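Local coordinates for conserved exported protein (Bacteroides fragilis, PDB 3CLW), which probably hydrolyses O-glycosidic bonds as a glycosyl hydrolase family 30 protein, although its own function has not been established, at residues 249-253 against 254-258; 188-191 against 192-195; 234-238 against 239-243; 339-342 against 343-347. One frame throughout, in Å; residues are numbered along the deposited sequence.

In the fold
All four contacts are local, each within one unbroken run of residues; they follow in series, and none nests in or crosses another. From the N terminus, contact 2 forms turns in the loop between strand 178-182 and helix 204-221. Contact 3 shapes the loop leaving strand 226-232, and contact 1 makes the short helix that follows on the way to strand 270-276. These two touch directly: L238 O meets I252 N at 3.0 Å, tying loop to helix. N188 of contact 2 packs on Y237 of contact 3. Contact 4 lies in the last turns of helix 328-347, ahead of strand 353-356; there D345 packs on M235 of contact 3.

Contact 1. Residues 249-253 against 254-258; sequences DDIIH and SMFYK
H253 and Y257 lie side by side and stack face to face, with ring centroids 4.1 Å apart and planes inclined by 29°. The stack is offset unequally: H253 ND1 sits over the middle of the phenol ring, whereas Y257 CE2 covers the imidazole nearer its rim. The closest approach is H253 CE1 to Y257 CZ, 3.4 Å. I252 CG2 adds an apolar touch on Y257 CE2 at 3.8 Å. Elsewhere round the helix, I251 splits its branches between two neighbours: CD1 reaches M255 SD at 3.9 Å, and CG2, anti to the backbone N, lies 3.9 Å from F256 CE1. Behind these side chains run three successive backbone bonds, from S254 N to D250 O, M255 N to I251 O and F256 N to I252 O. In the next shell E298 holds both stacked rings, its carboxylate bonded to H253 NE2 and its backbone oxygen to Y257 OH. M255 and F256 pack on I229, and F256 also on V274. The arrangement is a short, largely buried helix that begins at I251, with D250 at the N-cap position but making no side-chain capping bond; it is the helical element of a beta-alpha-beta unit between strands 226-232 and 270-276 in a TIM-barrel family.

Contact 2. Residues 188-191 against 192-195; sequences NGQW and HANS
The W191 indole and the N194 amide lie alongside each other with planes 35° apart, and N194 ND2 comes obliquely toward the six-membered ring, 3.7 Å from W191 CZ3. The H192 imidazole is likewise met at a slant: Q190 CG lies 3.5 Å from H192 CE1, and the Q190 amide is turned 51° from the imidazole plane. H192 carries its CG between the backbone N and the carbonyl carbon (chi1 79°), which brings the ring to the extended Q190 chain, the two crossing at a slant. Farther out along that chain, Q190 OE1 approaches A193 CB at 3.5 Å. The polar ends of the first pair are fixed from nearby backbone: W191 NE1 bonds to E186 O, and N194 OD1 accepts from F196 N. Beneath the side chains, N194 N donates to W191 O at 3.0 Å from well above the carbonyl plane. The preceding bond, A193 N to Q190 O, is weak and 3.5 Å long. Q190 is itself the centre of an inverse gamma turn, and residues 191-194 then form a type I beta turn. Together these turns fold the loop that follows strand 178-182 and leads to helix 204-221 in this TIM-barrel family protein.

Contact 3. Residues 234-238 against 239-243; sequences DMKYL and FEIDS
F239 folds back on the 3-10 turn 235-238, which an Asx turn opens: D234 OD1 accepts from K236 N at 3.1 Å. The setting is the loop leaving strand 226-232 of a TIM-barrel family domain. Starting at CB, the F239 side chain rests on the preceding peptide, with CB 3.5 Å from L238 C and CG beside the same carbon. Its CG stands next to the backbone N, swung to a chi1 of -39°, which sets CD1 near L238 O and CD2 and CE2 near M235 O. That oxygen is oblique to the ring, 3.7 Å from F239 CE2. Over one face sits L238 CB in a CH-pi contact, 4.2 Å from the centroid of the F239 ring and displaced toward the rim. R294 adds a cation-pi interaction with this ring, and F239 also packs on I252 of the following helix. The backbone closes the turn through F239 N, which donates to K236 O at 3.2 Å, from above the carbonyl plane. I241, two residues on, turns back over the same segment: its CG2 lies 3.4 Å from K236 O, and the other branch meets the Y237 side chain obliquely, bringing I241 CD1 to 3.6 Å from Y237 CE1.

Contact 4. Residues 339-342 against 343-347; sequences ARII and HNDLT
Residues 339-347 run as regular alpha helix, each amide of 343-346 donating to the carbonyl four residues earlier at 2.9 to 3.1 Å between N and O, from H343 N to A339 O through L346 N to I342 O. N344 adds a side-chain bond to this ladder: its ND2 donates to R340 O at 2.8 Å, with an N-H...O angle of 161° and the acceptor close to the amide plane. R340 O is therefore gripped twice, by N344 N and ND2 from opposite faces of its carbonyl plane. The same amide nitrogen lies 3.5 Å from R340 CG. H343 O is doubly held too, by T347 N and by T347 OG1, the hydroxyl donating at 2.6 Å while lying over one face of the H343 ring near its rim. On another side of the helix I342 CG2 packs against L346 CD1 at 3.7 Å. I341 CG2, anti to its own amide nitrogen, runs beside the D345 carboxylate and comes 3.6 Å from OD2. Both buried charges have partners elsewhere: R340 forms a salt bridge with E321 and D345 OD1 one with R292, while D345 OD2 lies close to the carboxylate of D278. Around this last part of helix 328-347, N344 packs on helix 285-300, I342 and L346 meet Y399 of helix 391-400, and H343 and T347 touch strand 427-433.

Contact 1. Residues 249-253 against 254-258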
loop_
_atom_site.group_PDB
_atom_site.type_symbol
_atom_site.label_atom_id
_atom_site.label_comp_id
_atom_site.label_asym_id
_atom_site.label_seq_id
_atom_site.Cartn_x
_atom_site.Cartn_y
_atom_site.Cartn_z
ATOM N N ASP A 249 -10.723 17.463 -4.733
ATOM C CA ASP A 249 -9.897 17.260 -5.908
ATOM C C ASP A 249 -8.793 18.304 -5.901
ATOM O O ASP A 249 -8.595 19.015 -4.896
ATOM C CB ASP A 249 -10.725 17.318 -7.204
ATOM C CG ASP A 249 -11.282 18.721 -7.498
ATOM O OD1 ASP A 249 -11.815 18.908 -8.616
ATOM O OD2 ASP A 249 -11.199 19.619 -6.617
ATOM N N ASP A 250 -8.059 18.371 -7.004
ATOM C CA ASP A 250 -6.975 19.342 -7.167
ATOM C C ASP A 250 -5.943 19.296 -6.043
ATOM O O ASP A 250 -5.342 20.330 -5.686
ATOM C CB ASP A 250 -7.553 20.766 -7.328
ATOM C CG ASP A 250 -6.531 21.749 -7.847
ATOM O OD1 ASP A 250 -5.767 21.361 -8.750
ATOM O OD2 ASP A 250 -6.476 22.905 -7.325
ATOM N N ILE A 251 -5.739 18.095 -5.484
ATOM C CA ILE A 251 -4.853 17.894 -4.333
ATOM C C ILE A 251 -3.430 18.416 -4.574
ATOM O O ILE A 251 -2.887 19.146 -3.747
ATOM C CB ILE A 251 -4.808 16.391 -3.864
ATOM C CG1 ILE A 251 -6.186 15.928 -3.346
ATOM C CG2 ILE A 251 -3.681 16.156 -2.850
ATOM C CD1 ILE A 251 -6.737 16.659 -2.096
ATOM N N ILE A 252 -2.822 18.049 -5.691
ATOM C CA ILE A 252 -1.446 18.458 -5.903
ATOM C C ILE A 252 -1.262 19.989 -5.836
ATOM O O ILE A 252 -0.449 20.473 -5.055
ATOM C CB ILE A 252 -0.835 17.845 -7.193
ATOM C CG1 ILE A 252 -0.771 16.298 -7.055
ATOM C CG2 ILE A 252 0.539 18.448 -7.449
ATOM C CD1 ILE A 252 -0.446 15.514 -8.355
ATOM N N HIS A 253 -2.030 20.743 -6.626
ATOM C CA HIS A 253 -1.794 22.186 -6.739
ATOM C C HIS A 253 -2.309 22.954 -5.536
ATOM O O HIS A 253 -1.663 23.910 -5.076
ATOM C CB HIS A 253 -2.349 22.768 -8.050
ATOM C CG HIS A 253 -1.478 22.495 -9.235
ATOM N ND1 HIS A 253 -0.424 23.309 -9.590
ATOM C CD2 HIS A 253 -1.481 21.479 -10.131
ATOM C CE1 HIS A 253 0.161 22.832 -10.672
ATOM N NE2 HIS A 253 -0.460 21.719 -11.018
ATOM N N SER A 254 -3.444 22.514 -5.017
ATOM C CA SER A 254 -4.091 23.213 -3.927
ATOM C C SER A 254 -3.411 22.969 -2.579
ATOM O O SER A 254 -3.405 23.852 -1.728
ATOM C CB SER A 254 -5.548 22.809 -3.864
ATOM O OG SER A 254 -6.160 23.406 -2.751
ATOM N N MET A 255 -2.823 21.779 -2.411
ATOM C CA MET A 255 -2.248 21.331 -1.125
ATOM C C MET A 255 -0.721 21.208 -1.144
ATOM O O MET A 255 -0.074 21.410 -0.109
ATOM C CB MET A 255 -2.903 20.013 -0.626
ATOM C CG MET A 255 -4.444 20.099 -0.379
ATOM S SD MET A 255 -5.284 18.905 0.711
ATOM C CE MET A 255 -4.921 19.674 2.266
ATOM N N PHE A 256 -0.146 20.877 -2.302
ATOM C CA PHE A 256 1.281 20.593 -2.369
ATOM C C PHE A 256 2.085 21.533 -3.303
ATOM O O PHE A 256 3.194 21.197 -3.737
ATOM C CB PHE A 256 1.507 19.103 -2.686
ATOM C CG PHE A 256 1.068 18.163 -1.563
ATOM C CD1 PHE A 256 -0.229 17.671 -1.507
ATOM C CD2 PHE A 256 1.971 17.788 -0.554
ATOM C CE1 PHE A 256 -0.619 16.802 -0.464
ATOM C CE2 PHE A 256 1.591 16.922 0.481
ATOM C CZ PHE A 256 0.299 16.437 0.535
ATOM N N TYR A 257 1.508 22.703 -3.592
ATOM C CA TYR A 257 2.242 23.872 -4.128
ATOM C C TYR A 257 2.251 24.964 -3.065
ATOM O O TYR A 257 1.343 25.049 -2.242
ATOM C CB TYR A 257 1.607 24.397 -5.419
ATOM C CG TYR A 257 2.112 23.710 -6.662
ATOM C CD1 TYR A 257 2.737 24.443 -7.688
ATOM C CD2 TYR A 257 1.978 22.331 -6.818
ATOM C CE1 TYR A 257 3.216 23.809 -8.845
ATOM C CE2 TYR A 257 2.448 21.692 -7.941
ATOM C CZ TYR A 257 3.072 22.425 -8.965
ATOM O OH TYR A 257 3.538 21.771 -10.091
ATOM N N LYS A 258 3.274 25.799 -3.068
ATOM C CA LYS A 258 3.453 26.713 -1.951
ATOM C C LYS A 258 2.424 27.823 -1.955
ATOM O O LYS A 258 2.122 28.384 -0.909
ATOM C CB LYS A 258 4.899 27.220 -1.851
ATOM C CG LYS A 258 5.163 28.633 -2.271
ATOM C CD LYS A 258 6.662 28.971 -2.051
ATOM C CE LYS A 258 6.996 30.454 -2.417
ATOM N NZ LYS A 258 7.227 30.657 -3.888
#

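Contact 2. Residues 188-191 against 192-195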
loop_
_atom_site.group_PDB
_atom_site.type_symbol
_atom_site.label_atom_id
_atom_site.label_comp_id
_atom_site.label_asym_id
_atom_site.label_seq_id
_atom_site.Cartn_x
_atom_site.Cartn_y
_atom_site.Cartn_z
ATOM N N ASN A 188 -12.635 11.863 -0.814
ATOM C CA ASN A 188 -13.509 12.059 -1.984
ATOM C C ASN A 188 -14.805 11.236 -1.933
ATOM O O ASN A 188 -15.794 11.566 -2.588
ATOM C CB ASN A 188 -12.743 11.648 -3.241
ATOM C CG ASN A 188 -12.215 10.207 -3.156
ATOM O OD1 ASN A 188 -11.189 9.925 -2.512
ATOM N ND2 ASN A 188 -12.923 9.290 -3.808
ATOM N N GLY A 189 -14.803 10.153 -1.168
ATOM C CA GLY A 189 -15.866 9.169 -1.253
ATOM C C GLY A 189 -17.168 9.582 -0.612
ATOM O O GLY A 189 -17.180 10.273 0.409
ATOM N N GLN A 190 -18.265 9.137 -1.212
ATOM C CA GLN A 190 -19.579 9.278 -0.605
ATOM C C GLN A 190 -19.800 8.161 0.406
ATOM O O GLN A 190 -20.545 7.219 0.153
ATOM C CB GLN A 190 -20.709 9.265 -1.650
ATOM C CG GLN A 190 -22.066 9.734 -1.105
ATOM C CD GLN A 190 -23.158 9.656 -2.159
ATOM O OE1 GLN A 190 -23.654 8.582 -2.455
ATOM N NE2 GLN A 190 -23.517 10.797 -2.741
ATOM N N TRP A 191 -19.187 8.310 1.573
ATOM C CA TRP A 191 -19.250 7.308 2.631
ATOM C C TRP A 191 -20.605 7.161 3.319
ATOM O O TRP A 191 -20.903 6.089 3.871
ATOM C CB TRP A 191 -18.122 7.553 3.630
ATOM C CG TRP A 191 -16.813 7.250 2.976
ATOM C CD1 TRP A 191 -15.894 8.157 2.479
ATOM C CD2 TRP A 191 -16.291 5.944 2.675
ATOM N NE1 TRP A 191 -14.836 7.493 1.902
ATOM C CE2 TRP A 191 -15.039 6.137 2.022
ATOM C CE3 TRP A 191 -16.758 4.624 2.899
ATOM C CZ2 TRP A 191 -14.252 5.057 1.570
ATOM C CZ3 TRP A 191 -15.966 3.547 2.467
ATOM C CH2 TRP A 191 -14.732 3.774 1.807
ATOM N N HIS A 192 -21.433 8.208 3.297
ATOM C CA HIS A 192 -22.731 8.111 3.996
ATOM C C HIS A 192 -23.687 7.110 3.338
ATOM O O HIS A 192 -24.611 6.632 3.986
ATOM C CB HIS A 192 -23.402 9.484 4.233
ATOM C CG HIS A 192 -24.094 10.045 3.031
ATOM N ND1 HIS A 192 -23.444 10.809 2.082
ATOM C CD2 HIS A 192 -25.384 9.957 2.623
ATOM C CE1 HIS A 192 -24.307 11.181 1.150
ATOM N NE2 HIS A 192 -25.487 10.664 1.449
ATOM N N ALA A 193 -23.436 6.779 2.073
ATOM C CA ALA A 193 -24.170 5.712 1.370
ATOM C C ALA A 193 -23.715 4.248 1.689
ATOM O O ALA A 193 -24.174 3.295 1.035
ATOM C CB ALA A 193 -24.101 5.956 -0.153
ATOM N N ASN A 194 -22.836 4.072 2.680
ATOM C CA ASN A 194 -22.142 2.796 2.870
ATOM C C ASN A 194 -22.053 2.469 4.355
ATOM O O ASN A 194 -21.434 3.200 5.113
ATOM C CB ASN A 194 -20.746 2.896 2.205
ATOM C CG ASN A 194 -19.870 1.622 2.383
ATOM O OD1 ASN A 194 -20.078 0.816 3.276
ATOM N ND2 ASN A 194 -18.866 1.485 1.530
ATOM N N SER A 195 -22.700 1.394 4.786
ATOM C CA SER A 195 -22.650 1.009 6.185
ATOM C C SER A 195 -21.900 -0.310 6.356
ATOM O O SER A 195 -21.945 -0.918 7.421
ATOM C CB SER A 195 -24.062 0.883 6.749
ATOM O OG SER A 195 -24.756 -0.100 6.013
#

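Contact 3. Residues 234-238 against 239-243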
loop_
_atom_site.group_PDB
_atom_site.type_symbol
_atom_site.label_atom_id
_atom_site.label_comp_id
_atom_site.label_asym_id
_atom_site.label_seq_id
_atom_site.Cartn_x
_atom_site.Cartn_y
_atom_site.Cartn_z
ATOM N N ASP A 234 -9.094 7.589 -5.871
ATOM C CA ASP A 234 -8.836 7.565 -7.310
ATOM C C ASP A 234 -7.799 8.655 -7.566
ATOM O O ASP A 234 -7.939 9.787 -7.056
ATOM C CB ASP A 234 -10.151 7.822 -8.084
ATOM C CG ASP A 234 -10.029 7.558 -9.600
ATOM O OD1 ASP A 234 -9.000 7.919 -10.209
ATOM O OD2 ASP A 234 -10.987 7.014 -10.192
ATOM N N MET A 235 -6.757 8.329 -8.339
ATOM C CA MET A 235 -5.673 9.286 -8.599
ATOM C C MET A 235 -6.196 10.555 -9.341
ATOM O O MET A 235 -5.503 11.550 -9.426
ATOM C CB MET A 235 -4.528 8.620 -9.383
ATOM C CG MET A 235 -3.604 7.677 -8.586
ATOM S SD MET A 235 -2.769 6.435 -9.638
ATOM C CE MET A 235 -1.351 6.107 -8.606
ATOM N N LYS A 236 -7.426 10.515 -9.855
ATOM C CA LYS A 236 -7.951 11.654 -10.644
ATOM C C LYS A 236 -8.199 12.854 -9.746
ATOM O O LYS A 236 -8.082 13.976 -10.185
ATOM C CB LYS A 236 -9.203 11.295 -11.457
ATOM C CG LYS A 236 -10.459 11.167 -10.640
ATOM C CD LYS A 236 -11.635 10.692 -11.455
ATOM C CE LYS A 236 -12.815 10.447 -10.526
ATOM N NZ LYS A 236 -14.097 10.113 -11.251
ATOM N N TYR A 237 -8.480 12.597 -8.468
ATOM C CA TYR A 237 -8.648 13.654 -7.474
ATOM C C TYR A 237 -7.350 14.402 -7.148
ATOM O O TYR A 237 -7.364 15.373 -6.411
ATOM C CB TYR A 237 -9.280 13.074 -6.223
ATOM C CG TYR A 237 -10.708 12.661 -6.438
ATOM C CD1 TYR A 237 -11.748 13.606 -6.375
ATOM C CD2 TYR A 237 -11.039 11.331 -6.713
ATOM C CE1 TYR A 237 -13.067 13.220 -6.579
ATOM C CE2 TYR A 237 -12.343 10.951 -6.904
ATOM C CZ TYR A 237 -13.357 11.894 -6.848
ATOM O OH TYR A 237 -14.668 11.496 -7.042
ATOM N N LEU A 238 -6.226 13.933 -7.676
ATOM C CA LEU A 238 -4.975 14.656 -7.497
ATOM C C LEU A 238 -4.913 15.939 -8.373
ATOM O O LEU A 238 -4.087 16.824 -8.135
ATOM C CB LEU A 238 -3.780 13.748 -7.778
ATOM C CG LEU A 238 -3.568 12.588 -6.772
ATOM C CD1 LEU A 238 -2.338 11.839 -7.084
ATOM C CD2 LEU A 238 -3.549 13.067 -5.307
ATOM N N PHE A 239 -5.794 15.993 -9.367
ATOM C CA PHE A 239 -5.941 17.113 -10.279
ATOM C C PHE A 239 -7.392 17.608 -10.225
ATOM O O PHE A 239 -8.246 16.952 -9.672
ATOM C CB PHE A 239 -5.570 16.661 -11.686
ATOM C CG PHE A 239 -4.392 15.710 -11.729
ATOM C CD1 PHE A 239 -3.083 16.187 -11.682
ATOM C CD2 PHE A 239 -4.593 14.332 -11.823
ATOM C CE1 PHE A 239 -2.011 15.321 -11.723
ATOM C CE2 PHE A 239 -3.505 13.464 -11.861
ATOM C CZ PHE A 239 -2.220 13.966 -11.810
ATOM N N GLU A 240 -7.664 18.790 -10.769
ATOM C CA GLU A 240 -9.009 19.377 -10.689
ATOM C C GLU A 240 -9.909 18.659 -11.674
ATOM O O GLU A 240 -9.511 18.472 -12.826
ATOM C CB GLU A 240 -8.952 20.883 -11.004
ATOM C CG GLU A 240 -10.227 21.661 -10.663
ATOM C CD GLU A 240 -10.072 23.180 -10.879
ATOM O OE1 GLU A 240 -9.270 23.609 -11.745
ATOM O OE2 GLU A 240 -10.749 23.952 -10.174
ATOM N N ILE A 241 -11.093 18.242 -11.219
ATOM C CA ILE A 241 -12.016 17.417 -12.032
ATOM C C ILE A 241 -13.487 17.882 -12.126
ATOM O O ILE A 241 -14.235 17.381 -12.962
ATOM C CB ILE A 241 -12.046 15.915 -11.580
ATOM C CG1 ILE A 241 -12.409 15.785 -10.097
ATOM C CG2 ILE A 241 -10.727 15.208 -11.934
ATOM C CD1 ILE A 241 -13.418 14.691 -9.801
ATOM N N ASP A 242 -13.916 18.789 -11.259
ATOM C CA ASP A 242 -15.284 19.318 -11.350
ATOM C C ASP A 242 -15.369 20.808 -10.959
ATOM O O ASP A 242 -14.347 21.442 -10.744
ATOM C CB ASP A 242 -16.255 18.471 -10.503
ATOM C CG ASP A 242 -15.959 18.539 -9.001
ATOM O OD1 ASP A 242 -15.247 19.473 -8.550
ATOM O OD2 ASP A 242 -16.449 17.645 -8.270
ATOM N N SER A 243 -16.597 21.310 -10.809
ATOM C CA SER A 243 -16.900 22.688 -10.387
ATOM C C SER A 243 -17.577 22.731 -9.018
ATOM O O SER A 243 -18.183 23.750 -8.633
ATOM C CB SER A 243 -17.809 23.341 -11.422
ATOM O OG SER A 243 -17.126 23.421 -12.657
#

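Contact 4. Residues 339-342 against 343-347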
loop_
_atom_site.group_PDB
_atom_site.type_symbol
_atom_site.label_atom_id
_atom_site.label_comp_id
_atom_site.label_asym_id
_atom_site.label_seq_id
_atom_site.Cartn_x
_atom_site.Cartn_y
_atom_site.Cartn_z
ATOM N N ALA A 339 1.498 -6.641 -10.822
ATOM C CA ALA A 339 2.905 -6.318 -11.052
ATOM C C ALA A 339 3.067 -5.144 -12.046
ATOM O O ALA A 339 4.000 -4.388 -11.958
ATOM C CB ALA A 339 3.671 -7.522 -11.516
ATOM N N ARG A 340 2.149 -5.025 -12.994
ATOM C CA ARG A 340 2.149 -3.924 -13.967
ATOM C C ARG A 340 1.790 -2.583 -13.304
ATOM O O ARG A 340 2.427 -1.557 -13.577
ATOM C CB ARG A 340 1.163 -4.225 -15.110
ATOM C CG ARG A 340 1.002 -3.043 -16.086
ATOM C CD ARG A 340 0.316 -3.450 -17.374
ATOM N NE ARG A 340 -1.096 -3.713 -17.149
ATOM C CZ ARG A 340 -1.954 -3.932 -18.134
ATOM N NH1 ARG A 340 -1.527 -3.930 -19.403
ATOM N NH2 ARG A 340 -3.232 -4.144 -17.865
ATOM N N ILE A 341 0.795 -2.600 -12.417
ATOM C CA ILE A 341 0.534 -1.429 -11.606
ATOM C C ILE A 341 1.793 -1.026 -10.850
ATOM O O ILE A 341 2.167 0.160 -10.862
ATOM C CB ILE A 341 -0.610 -1.615 -10.602
ATOM C CG1 ILE A 341 -1.907 -1.962 -11.316
ATOM C CG2 ILE A 341 -0.813 -0.317 -9.804
ATOM C CD1 ILE A 341 -2.948 -2.602 -10.422
ATOM N N ILE A 342 2.454 -2.002 -10.222
ATOM C CA ILE A 342 3.635 -1.693 -9.432
ATOM C C ILE A 342 4.719 -1.023 -10.285
ATOM O O ILE A 342 5.239 0.051 -9.913
ATOM C CB ILE A 342 4.204 -2.921 -8.665
ATOM C CG1 ILE A 342 3.217 -3.367 -7.580
ATOM C CG2 ILE A 342 5.592 -2.582 -8.020
ATOM C CD1 ILE A 342 3.537 -4.719 -6.896
ATOM N N HIS A 343 5.048 -1.655 -11.414
ATOM C CA HIS A 343 6.092 -1.146 -12.280
ATOM C C HIS A 343 5.848 0.308 -12.722
ATOM O O HIS A 343 6.748 1.133 -12.684
ATOM C CB HIS A 343 6.232 -2.023 -13.503
ATOM C CG HIS A 343 7.113 -1.430 -14.554
ATOM N ND1 HIS A 343 8.477 -1.607 -14.564
ATOM C CD2 HIS A 343 6.826 -0.644 -15.615
ATOM C CE1 HIS A 343 8.991 -0.961 -15.594
ATOM N NE2 HIS A 343 8.009 -0.364 -16.239
ATOM N N ASN A 344 4.624 0.598 -13.145
ATOM C CA ASN A 344 4.254 1.924 -13.616
ATOM C C ASN A 344 4.205 2.960 -12.489
ATOM O O ASN A 344 4.609 4.117 -12.683
ATOM C CB ASN A 344 2.947 1.851 -14.413
ATOM C CG ASN A 344 3.153 1.213 -15.771
ATOM O OD1 ASN A 344 3.596 1.875 -16.705
ATOM N ND2 ASN A 344 2.862 -0.083 -15.883
ATOM N N ASP A 345 3.746 2.546 -11.307
ATOM C CA ASP A 345 3.856 3.420 -10.145
ATOM C C ASP A 345 5.289 3.823 -9.836
ATOM O O ASP A 345 5.574 5.006 -9.589
ATOM C CB ASP A 345 3.182 2.814 -8.919
ATOM C CG ASP A 345 1.677 3.014 -8.943
ATOM O OD1 ASP A 345 1.195 3.853 -9.733
ATOM O OD2 ASP A 345 0.965 2.336 -8.191
ATOM N N LEU A 346 6.184 2.840 -9.835
ATOM C CA LEU A 346 7.604 3.064 -9.549
ATOM C C LEU A 346 8.336 3.841 -10.647
ATOM O O LEU A 346 9.186 4.648 -10.362
ATOM C CB LEU A 346 8.313 1.722 -9.328
ATOM C CG LEU A 346 7.945 0.904 -8.091
ATOM C CD1 LEU A 346 8.631 -0.459 -8.124
ATOM C CD2 LEU A 346 8.261 1.671 -6.793
ATOM N N THR A 347 7.999 3.573 -11.904
ATOM C CA THR A 347 8.762 4.126 -13.017
ATOM C C THR A 347 8.115 5.341 -13.678
ATOM O O THR A 347 8.812 6.138 -14.248
ATOM C CB THR A 347 9.051 3.062 -14.103
ATOM O OG1 THR A 347 7.805 2.593 -14.626
ATOM C CG2 THR A 347 9.835 1.892 -13.539
#